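Local coordinates for cupin type-2 domain-containing protein (Ralstonia eutropha, PDB 2OPK) that is of unknown function but belongs to the cupin family and may act as a mannose-6-phosphate isomerase, at residues Asn8-Val13 and Met58-Ser63; Pro24-Glu27 and Lys32-Arg35. One frame throughout, in Å; residues are numbered along the deposited sequence.

In the fold
Two contacts in a small cupin show how a loop can be tied to two parts of one sheet, strand 54-61 and the hairpin of strands 21-28 and 31-38. Contact 1 sets the loop 8-13 against the end region of strand 54-61; contact 2 lies within the hairpin, and its centre is about 14 Å from that of contact 1. Arg35 bridges them: its NH1 is 2.8 Å from Leu9 O and equally 2.8 Å from Ala11 O, probable hydrogen bonds that clasp the loop. Leu9 CD1 and Leu25 CD1 also pack at 3.6 Å. Both contacts reach the same antiparallel sheet and both touch the second subunit, which makes this a dimer-facing part of the fold.

Contact 1. Residues Asn8-Val13 and Met58-Ser63; sequences NLFADV and MVVSGS
Leu9 and Phe10 face Val60 and Ser61 across a wide backbone spacing, with Leu9 CA 8.3 Å from Val60 CA, so that side chains have to bridge the gap. Phe10 does most of this. Its CB leaves the chain at an angle to the opposite segment, but CG, set anti to the carbonyl carbon (chi1 -46°), carries the outer end of the ring across. There CZ meets Val60 CG1 at 3.4 Å, while the neighbouring ring atom CE1 lies 3.7 Å from Ser61 CB. The ring is oblique to both groups.

Val60 divides its two methyls between the partners. CG1, placed anti to the backbone N, serves mainly the ring, whereas CG2 lies 3.8 Å from Leu9 CD2, the two side chains crossing at about a right angle. The Ser61 hydroxyl also lies near the ring atoms CD1 and CE1, and it accepts a weak hydrogen bond from Val103 N.

What presents Phe10 is a type I beta turn from Asn8 to Ala11. Asn8 OD1 accepts the Phe10 N-H at 2.8 Å, an Asx turn in which the donor stands tilted 29° from the carbonyl plane; the turn's own Ala11 N to Asn8 O bond is weak. The Asn8 amide is itself anchored, because ND2 bonds to Asp81 OD1 of the second subunit, whose Met58 and Gly80 pack on Leu9 and Phe10 respectively. Asn8 also pairs antiparallel with a strand of that subunit, carrying the sheet across the interface.

Within the sheet, Val60 and Ser61 both pair opposite Val103 of strand 102-109. This is a classic beta bulge, which turns both side chains toward the loop, here in the antiparallel sheet of a dimeric cupin barrel.

Contact 2. Residues Pro24-Glu27 and Lys32-Arg35; sequences PLLE and KIER
Ile33, Leu25 and Leu26 account for most of the surface buried here, and they meet through backbone and side chain alike. The carbonyl of Ile33 is gripped twice: Leu25 N reaches Ile33 O at 2.7 Å and Leu26 N reaches it at 3.2 Å, both from the same face of its plane. In return Ile33 N donates to Leu26 O at 2.9 Å, a nearly straight bond (174°) lying in the carbonyl plane. Two consecutive residues opposite one make a classic beta bulge, which shifts the register of the hairpin by one between the Pro24-Glu34 and Leu26-Ile33 pairs and coincides with the corner that strand 21-28 turns at Leu25.

Leu26 and Ile33 share a face of the sheet, and their side chains run alongside each other in the same direction. Leu26 CG stands anti to its amide nitrogen (chi1 -175°), which directs the branch so that CD2 comes 3.9 Å from Ile33 CD1. Leu25, at the bulge, instead sends CD1 to within 4.3 Å of Ile33 CG2. Trp56 of the second subunit packs on Leu25 and Ile33, and His84 of that subunit on Leu26. On the face bearing Pro24, Glu34 OE2 is hydrogen-bonded to His108 NE2.

Contact 1. Residues Asn8-Val13 and Met58-Ser63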
loop_
_atom_site.group_PDB
_atom_site.type_symbol
_atom_site.label_atom_id
_atom_site.label_comp_id
_atom_site.label_asym_id
_atom_site.label_seq_id
_atom_site.Cartn_x
_atom_site.Cartn_y
_atom_site.Cartn_z
ATOM N N ASN B 8 10.267 -6.427 2.009
ATOM C CA ASN B 8 9.605 -6.052 3.228
ATOM C C ASN B 8 9.799 -4.562 3.378
ATOM O O ASN B 8 10.928 -4.069 3.254
ATOM C CB ASN B 8 10.141 -6.803 4.441
ATOM C CG ASN B 8 9.331 -6.521 5.686
ATOM O OD1 ASN B 8 9.496 -5.483 6.327
ATOM N ND2 ASN B 8 8.437 -7.436 6.026
ATOM N N LEU B 9 8.690 -3.858 3.623
ATOM C CA LEU B 9 8.680 -2.396 3.735
ATOM C C LEU B 9 9.462 -1.868 4.942
ATOM O O LEU B 9 9.905 -0.731 4.928
ATOM C CB LEU B 9 7.250 -1.899 3.817
ATOM C CG LEU B 9 6.944 -0.731 2.906
ATOM C CD1 LEU B 9 7.068 -1.104 1.417
ATOM C CD2 LEU B 9 5.546 -0.254 3.205
ATOM N N PHE B 10 9.651 -2.693 5.968
ATOM C CA PHE B 10 10.391 -2.294 7.191
ATOM C C PHE B 10 11.879 -2.713 7.243
ATOM O O PHE B 10 12.575 -2.393 8.198
ATOM C CB PHE B 10 9.661 -2.805 8.430
ATOM C CG PHE B 10 8.183 -2.543 8.396
ATOM C CD1 PHE B 10 7.700 -1.250 8.320
ATOM C CD2 PHE B 10 7.280 -3.597 8.431
ATOM C CE1 PHE B 10 6.346 -1.010 8.260
ATOM C CE2 PHE B 10 5.916 -3.363 8.403
ATOM C CZ PHE B 10 5.456 -2.066 8.304
ATOM N N ALA B 11 12.354 -3.375 6.198
ATOM C CA ALA B 11 13.727 -3.863 6.078
ATOM C C ALA B 11 14.617 -2.767 5.521
ATOM O O ALA B 11 14.160 -1.974 4.733
ATOM C CB ALA B 11 13.761 -5.124 5.109
ATOM N N ASP B 12 15.877 -2.713 5.946
ATOM C CA ASP B 12 16.852 -1.750 5.423
ATOM C C ASP B 12 16.371 -0.304 5.513
ATOM O O ASP B 12 16.519 0.456 4.556
ATOM C CB ASP B 12 17.218 -2.080 3.959
ATOM C CG ASP B 12 17.622 -3.541 3.777
ATOM O OD1 ASP B 12 18.416 -4.027 4.614
ATOM O OD2 ASP B 12 17.174 -4.197 2.792
ATOM N N VAL B 13 15.853 0.071 6.681
ATOM C CA VAL B 13 15.324 1.404 6.936
ATOM C C VAL B 13 16.361 2.201 7.755
ATOM O O VAL B 13 16.565 1.903 8.937
ATOM C CB VAL B 13 14.009 1.323 7.744
ATOM C CG1 VAL B 13 13.600 2.700 8.278
ATOM C CG2 VAL B 13 12.912 0.696 6.923
HETATM N N MSE B 58 -0.085 6.163 2.316
HETATM C CA MSE B 58 -0.426 5.610 3.603
HETATM C C MSE B 58 0.770 5.527 4.538
HETATM O O MSE B 58 1.867 5.173 4.122
HETATM C CB MSE B 58 -0.974 4.188 3.417
HETATM C CG MSE B 58 -1.559 3.548 4.692
HETATM SE SE MSE B 58 -2.282 1.736 4.353
HETATM C CE MSE B 58 -0.835 1.046 3.559
ATOM N N VAL B 59 0.515 5.783 5.816
ATOM C CA VAL B 59 1.532 5.587 6.877
ATOM C C VAL B 59 1.466 4.130 7.252
ATOM O O VAL B 59 0.400 3.632 7.576
ATOM C CB VAL B 59 1.245 6.435 8.121
ATOM C CG1 VAL B 59 2.274 6.148 9.194
ATOM C CG2 VAL B 59 1.213 7.946 7.751
ATOM N N VAL B 60 2.604 3.452 7.191
ATOM C CA VAL B 60 2.692 2.027 7.514
ATOM C C VAL B 60 3.365 1.805 8.874
ATOM O O VAL B 60 3.054 0.831 9.582
ATOM C CB VAL B 60 3.428 1.269 6.378
ATOM C CG1 VAL B 60 3.259 -0.183 6.530
ATOM C CG2 VAL B 60 2.835 1.634 5.039
ATOM N N SER B 61 4.297 2.686 9.224
ATOM C CA SER B 61 4.913 2.697 10.534
ATOM C C SER B 61 5.229 4.128 10.898
ATOM O O SER B 61 5.286 4.991 10.031
ATOM C CB SER B 61 6.186 1.852 10.601
ATOM O OG SER B 61 7.150 2.329 9.676
ATOM N N GLY B 62 5.420 4.384 12.197
ATOM C CA GLY B 62 5.604 5.767 12.656
ATOM C C GLY B 62 4.297 6.548 12.663
ATOM O O GLY B 62 3.257 6.011 13.011
ATOM N N SER B 63 4.367 7.837 12.383
ATOM C CA SER B 63 3.197 8.715 12.464
ATOM C C SER B 63 3.486 10.026 11.756
ATOM O O SER B 63 4.650 10.387 11.549
ATOM C CB SER B 63 2.771 9.011 13.919
ATOM O OG SER B 63 3.766 9.720 14.638
#

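Contact 2. Residues Pro24-Glu27 and Lys32-Arg35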
loop_
_atom_site.group_PDB
_atom_site.type_symbol
_atom_site.label_atom_id
_atom_site.label_comp_id
_atom_site.label_asym_id
_atom_site.label_seq_id
_atom_site.Cartn_x
_atom_site.Cartn_y
_atom_site.Cartn_z
ATOM N N PRO B 24 11.661 3.374 -5.192
ATOM C CA PRO B 24 10.565 2.778 -5.952
ATOM C C PRO B 24 10.481 1.236 -5.790
ATOM O O PRO B 24 11.476 0.563 -5.702
ATOM C CB PRO B 24 10.876 3.184 -7.386
ATOM C CG PRO B 24 12.364 3.352 -7.414
ATOM C CD PRO B 24 12.757 3.838 -6.064
ATOM N N LEU B 25 9.269 0.719 -5.722
ATOM C CA LEU B 25 9.010 -0.708 -5.627
ATOM C C LEU B 25 8.478 -1.257 -6.946
ATOM O O LEU B 25 8.767 -2.358 -7.302
ATOM C CB LEU B 25 7.979 -0.951 -4.519
ATOM C CG LEU B 25 8.289 -0.387 -3.128
ATOM C CD1 LEU B 25 7.217 -0.736 -2.138
ATOM C CD2 LEU B 25 9.613 -0.903 -2.650
ATOM N N LEU B 26 7.650 -0.500 -7.644
ATOM C CA LEU B 26 7.205 -0.884 -8.969
ATOM C C LEU B 26 7.065 0.334 -9.857
ATOM O O LEU B 26 6.523 1.356 -9.421
ATOM C CB LEU B 26 5.873 -1.634 -8.864
ATOM C CG LEU B 26 5.306 -2.213 -10.169
ATOM C CD1 LEU B 26 6.218 -3.331 -10.658
ATOM C CD2 LEU B 26 3.928 -2.759 -9.910
ATOM N N GLU B 27 7.558 0.231 -11.099
ATOM C CA GLU B 27 7.434 1.286 -12.081
ATOM C C GLU B 27 6.915 0.708 -13.392
ATOM O O GLU B 27 7.503 -0.218 -13.917
ATOM C CB GLU B 27 8.777 2.025 -12.272
ATOM C CG GLU B 27 9.208 2.813 -11.010
ATOM C CD GLU B 27 10.594 3.434 -11.133
ATOM O OE1 GLU B 27 11.612 2.773 -10.788
ATOM O OE2 GLU B 27 10.657 4.590 -11.568
ATOM N N LYS B 32 3.698 4.540 -10.425
ATOM C CA LYS B 32 4.805 4.310 -9.552
ATOM C C LYS B 32 4.322 3.951 -8.138
ATOM O O LYS B 32 3.471 4.630 -7.577
ATOM C CB LYS B 32 5.734 5.537 -9.542
ATOM C CG LYS B 32 6.850 5.461 -8.518
ATOM C CD LYS B 32 7.927 6.499 -8.753
ATOM C CE LYS B 32 7.480 7.872 -8.295
ATOM N NZ LYS B 32 8.581 8.891 -8.532
ATOM N N ILE B 33 4.882 2.880 -7.596
ATOM C CA ILE B 33 4.688 2.487 -6.211
ATOM C C ILE B 33 6.037 2.657 -5.554
ATOM O O ILE B 33 7.051 2.170 -6.073
ATOM C CB ILE B 33 4.247 1.018 -6.075
ATOM C CG1 ILE B 33 2.961 0.765 -6.875
ATOM C CG2 ILE B 33 3.978 0.651 -4.611
ATOM C CD1 ILE B 33 2.527 -0.752 -6.854
ATOM N N GLU B 34 6.050 3.333 -4.413
ATOM C CA GLU B 34 7.292 3.607 -3.721
ATOM C C GLU B 34 7.125 3.616 -2.214
ATOM O O GLU B 34 6.053 3.888 -1.679
ATOM C CB GLU B 34 7.870 4.963 -4.160
ATOM C CG GLU B 34 7.050 6.157 -3.700
ATOM C CD GLU B 34 7.558 7.487 -4.213
ATOM O OE1 GLU B 34 8.720 7.554 -4.704
ATOM O OE2 GLU B 34 6.760 8.468 -4.103
ATOM N N ARG B 35 8.244 3.355 -1.557
ATOM C CA ARG B 35 8.396 3.480 -0.108
ATOM C C ARG B 35 9.064 4.852 0.183
ATOM O O ARG B 35 9.959 5.272 -0.558
ATOM C CB ARG B 35 9.322 2.370 0.321
ATOM C CG ARG B 35 9.614 2.317 1.694
ATOM C CD ARG B 35 10.425 1.092 2.001
ATOM N NE ARG B 35 11.869 1.168 1.779
ATOM C CZ ARG B 35 12.736 0.469 2.530
ATOM N NH1 ARG B 35 12.286 -0.288 3.515
ATOM N NH2 ARG B 35 14.034 0.496 2.339
#